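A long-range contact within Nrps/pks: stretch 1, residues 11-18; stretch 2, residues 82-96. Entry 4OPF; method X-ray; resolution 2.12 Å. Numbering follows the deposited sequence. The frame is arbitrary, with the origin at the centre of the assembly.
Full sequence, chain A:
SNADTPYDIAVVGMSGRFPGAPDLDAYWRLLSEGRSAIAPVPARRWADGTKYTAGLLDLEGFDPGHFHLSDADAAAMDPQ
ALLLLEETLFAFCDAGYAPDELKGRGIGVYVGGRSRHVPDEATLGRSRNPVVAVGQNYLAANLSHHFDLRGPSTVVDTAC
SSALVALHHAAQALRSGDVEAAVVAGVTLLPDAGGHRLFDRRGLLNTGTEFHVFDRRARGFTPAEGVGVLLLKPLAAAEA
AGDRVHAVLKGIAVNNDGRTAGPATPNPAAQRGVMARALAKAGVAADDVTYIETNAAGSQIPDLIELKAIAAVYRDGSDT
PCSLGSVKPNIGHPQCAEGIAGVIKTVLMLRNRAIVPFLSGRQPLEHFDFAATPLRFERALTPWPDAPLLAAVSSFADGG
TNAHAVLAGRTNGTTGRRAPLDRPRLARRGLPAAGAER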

# COMPACT_ATOMS: atom_id res chain seq x y z
N VAL A 11 -14.78 9.69 -9.99
CA VAL A 11 -14.55 10.60 -8.89
C VAL A 11 -15.91 11.17 -8.56
O VAL A 11 -16.42 11.94 -9.34
N VAL A 12 -16.52 10.74 -7.46
CA VAL A 12 -17.83 11.18 -7.10
C VAL A 12 -17.86 12.30 -6.09
O VAL A 12 -18.94 12.82 -5.79
N GLY A 13 -16.71 12.69 -5.55
CA GLY A 13 -16.67 13.81 -4.68
C GLY A 13 -15.25 14.23 -4.40
O GLY A 13 -14.33 13.40 -4.49
N MSE A 14 -15.05 15.51 -4.10
CA MSE A 14 -13.72 15.99 -3.86
C MSE A 14 -13.73 17.24 -3.06
O MSE A 14 -14.66 18.02 -3.13
N SER A 15 -12.64 17.45 -2.36
CA SER A 15 -12.41 18.65 -1.60
C SER A 15 -10.93 18.86 -1.51
O SER A 15 -10.13 17.93 -1.70
N GLY A 16 -10.55 20.07 -1.20
CA GLY A 16 -9.13 20.37 -0.98
C GLY A 16 -8.84 21.80 -0.58
O GLY A 16 -9.73 22.63 -0.60
N ARG A 17 -7.59 22.06 -0.22
CA ARG A 17 -7.16 23.34 0.29
C ARG A 17 -5.71 23.49 -0.07
O ARG A 17 -4.94 22.61 0.19
N PHE A 18 -5.33 24.62 -0.69
CA PHE A 18 -3.96 24.84 -1.16
C PHE A 18 -3.59 26.29 -0.93
O PHE A 18 -4.45 27.10 -0.65
N LEU A 82 -5.99 16.25 11.76
CA LEU A 82 -7.16 17.08 11.97
C LEU A 82 -7.63 17.71 10.66
O LEU A 82 -8.81 17.78 10.39
N LEU A 83 -6.69 18.16 9.83
CA LEU A 83 -7.02 18.72 8.56
C LEU A 83 -7.66 17.69 7.63
O LEU A 83 -8.58 18.02 6.90
N LEU A 84 -7.14 16.47 7.61
CA LEU A 84 -7.73 15.40 6.82
C LEU A 84 -9.16 15.08 7.26
O LEU A 84 -10.01 14.75 6.43
N LEU A 85 -9.42 15.11 8.57
CA LEU A 85 -10.79 14.88 9.05
C LEU A 85 -11.79 15.92 8.45
O LEU A 85 -12.85 15.55 7.96
N GLU A 86 -11.40 17.18 8.49
CA GLU A 86 -12.23 18.25 7.89
C GLU A 86 -12.39 18.03 6.42
O GLU A 86 -13.51 18.10 5.91
N GLU A 87 -11.29 17.86 5.73
CA GLU A 87 -11.40 17.76 4.28
C GLU A 87 -12.11 16.51 3.82
O GLU A 87 -12.74 16.52 2.77
N THR A 88 -11.99 15.41 4.55
CA THR A 88 -12.74 14.20 4.19
C THR A 88 -14.23 14.48 4.39
O THR A 88 -15.02 14.14 3.52
N LEU A 89 -14.61 15.10 5.52
CA LEU A 89 -15.98 15.52 5.70
C LEU A 89 -16.45 16.38 4.52
O LEU A 89 -17.55 16.15 4.01
N PHE A 90 -15.64 17.33 4.08
CA PHE A 90 -16.04 18.18 3.00
C PHE A 90 -16.13 17.44 1.67
O PHE A 90 -16.96 17.79 0.81
N ALA A 91 -15.31 16.43 1.45
CA ALA A 91 -15.45 15.64 0.23
C ALA A 91 -16.74 14.84 0.22
O ALA A 91 -17.39 14.72 -0.81
N PHE A 92 -17.15 14.33 1.37
CA PHE A 92 -18.44 13.63 1.46
C PHE A 92 -19.60 14.59 1.17
O PHE A 92 -20.54 14.22 0.47
N CYS A 93 -19.54 15.78 1.76
CA CYS A 93 -20.48 16.87 1.42
C CYS A 93 -20.54 17.11 -0.10
O CYS A 93 -21.63 17.17 -0.68
N ASP A 94 -19.39 17.23 -0.72
CA ASP A 94 -19.37 17.52 -2.17
C ASP A 94 -20.04 16.39 -2.97
O ASP A 94 -20.69 16.65 -3.97
N ALA A 95 -19.85 15.13 -2.54
CA ALA A 95 -20.43 13.95 -3.18
C ALA A 95 -21.93 13.83 -2.93
O ALA A 95 -22.61 13.03 -3.58
N GLY A 96 -22.42 14.57 -1.95
CA GLY A 96 -23.81 14.55 -1.58
C GLY A 96 -24.15 13.48 -0.57
O GLY A 96 -25.33 13.15 -0.44

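A largely buried strand, residues 11-17, lies against helix 82-95 in a contact that is close-packed round G13 at one end and held by a salt-bridge network round R17 at the other. The axes approach to 5.8 Å with their N-to-C directions 140° apart, so V12 and G13 meet the last helical turn while R17 reaches back to L83 and E86. At the close end G13 allows the approach: its CA lies 3.8 Å from A95 CB, and an ideal CB on G13 would clash with A95 CB and with A91 O. V12 (chi1 m) points sideways, its CG2 4.3 Å from A95 CB, while its carbonyl O receives a CA-H...O contact from A95 CA at 3.2 Å. Water 1 ties the same edge together, donating to V12 O (3.0 Å) and A95 O (2.6 Å). D94 (chi1 t) points toward the strand and takes a hydrogen bond from the backbone, M14 N to D94 OD2, 2.8 Å. The selenomethionine M14 (chi1 p, chi2 t) directs its CB away, though its CG remains 3.7 Å from D94 OD2. In the middle S15 (chi1 t) points in: its CB packs 4.0 Å from A91 CB, and its OG donates a short 2.5 Å hydrogen bond to E87 OE1 and lies 3.3 Å from F90 CB, at the edge of that ring. E87 (chi1 m, chi2 m) accepts at OE2 from R17 NE (3.0 Å) and, in a salt bridge, R17 NH1 (2.7 Å). R17 (chi1 t, chi2 t, chi3 m) points its CB toward the helix, and its NH1 forms a second salt bridge with E86 OE1 at 2.6 Å. E87 OE2 and E86 OE1 lie near the guanidinium plane, and L83 CD1 lies over one face, 3.6 Å from R17 CZ. Water 2 accepts from R17 NH2 (3.0 Å) and donates to E86 OE1 (2.9 Å), bridging the pair a second time.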

# COMPACT_ATOMS: atom_id res chain seq x y z
CB VAL A 11 -13.63 11.72 -9.33
CG1 VAL A 11 -13.42 12.70 -8.18
CG2 VAL A 11 -12.32 11.12 -9.77
CB VAL A 12 -18.73 10.02 -6.62
CG1 VAL A 12 -18.74 8.90 -7.65
CG2 VAL A 12 -18.31 9.48 -5.25
CB MSE A 14 -12.99 16.25 -5.18
CG MSE A 14 -13.79 17.21 -6.07
SE MSE A 14 -12.98 17.32 -7.93
CE MSE A 14 -11.33 16.59 -7.55
CB SER A 15 -12.91 18.50 -0.18
OG SER A 15 -12.95 19.81 0.42
CB ARG A 17 -7.32 23.31 1.82
CG ARG A 17 -7.33 24.63 2.45
CD ARG A 17 -7.60 24.63 3.95
NE ARG A 17 -8.66 23.70 4.34
CZ ARG A 17 -9.16 23.59 5.60
NH1 ARG A 17 -10.11 22.72 5.88
NH2 ARG A 17 -8.70 24.39 6.58
CB PHE A 18 -3.88 24.48 -2.65
CG PHE A 18 -4.19 23.05 -2.93
CD1 PHE A 18 -3.28 22.07 -2.63
CD2 PHE A 18 -5.41 22.68 -3.43
CE1 PHE A 18 -3.57 20.73 -2.84
CE2 PHE A 18 -5.71 21.35 -3.64
CZ PHE A 18 -4.79 20.36 -3.34
CB LEU A 82 -6.88 18.18 12.96
CG LEU A 82 -6.45 17.65 14.33
CD1 LEU A 82 -5.99 18.75 15.26
CD2 LEU A 82 -7.65 16.99 14.95
CB LEU A 83 -5.75 19.24 7.92
CG LEU A 83 -5.83 19.97 6.60
CD1 LEU A 83 -6.77 21.13 6.69
CD2 LEU A 83 -4.44 20.45 6.18
CB LEU A 84 -6.93 14.12 6.95
CG LEU A 84 -5.77 14.02 6.00
CD1 LEU A 84 -5.05 12.72 6.34
CD2 LEU A 84 -6.21 13.99 4.53
CB LEU A 85 -10.86 14.95 10.59
CG LEU A 85 -10.31 13.69 11.28
CD1 LEU A 85 -10.10 13.95 12.75
CD2 LEU A 85 -11.30 12.55 11.12
CB GLU A 86 -11.64 19.66 8.03
CG GLU A 86 -11.71 20.27 9.36
CD GLU A 86 -11.33 21.77 9.39
OE1 GLU A 86 -10.97 22.39 8.34
OE2 GLU A 86 -11.37 22.33 10.51
CB GLU A 87 -10.06 17.83 3.62
CG GLU A 87 -9.46 19.21 3.72
CD GLU A 87 -10.30 20.28 2.99
OE1 GLU A 87 -10.90 20.04 1.90
OE2 GLU A 87 -10.35 21.36 3.56
CB THR A 88 -12.27 12.99 4.99
OG1 THR A 88 -10.87 12.77 4.72
CG2 THR A 88 -13.12 11.76 4.66
CB LEU A 89 -16.18 16.26 6.99
CG LEU A 89 -17.58 16.82 7.22
CD1 LEU A 89 -18.65 15.73 7.28
CD2 LEU A 89 -17.55 17.63 8.47
CB PHE A 90 -15.11 19.40 2.86
CG PHE A 90 -15.06 20.32 4.06
CD1 PHE A 90 -16.06 20.36 5.00
CD2 PHE A 90 -13.97 21.14 4.25
CE1 PHE A 90 -15.99 21.19 6.12
CE2 PHE A 90 -13.89 21.99 5.36
CZ PHE A 90 -14.90 22.02 6.29
CB ALA A 91 -14.27 14.72 0.04
CB PHE A 92 -18.65 13.02 2.84
CG PHE A 92 -17.71 11.90 3.18
CD1 PHE A 92 -17.03 11.20 2.23
CD2 PHE A 92 -17.50 11.56 4.47
CE1 PHE A 92 -16.17 10.14 2.54
CE2 PHE A 92 -16.68 10.46 4.81
CZ PHE A 92 -16.01 9.76 3.84
CB CYS A 93 -20.05 18.17 2.08
SG CYS A 93 -20.32 18.01 3.88
CB ASP A 94 -17.93 17.67 -2.65
CG ASP A 94 -17.83 17.89 -4.17
OD1 ASP A 94 -18.25 18.96 -4.62
OD2 ASP A 94 -17.32 16.98 -4.89
CB ALA A 95 -19.76 12.67 -2.69
O HOH W 1 -21.77 11.92 -5.76
O HOH W 2 -8.97 24.07 9.51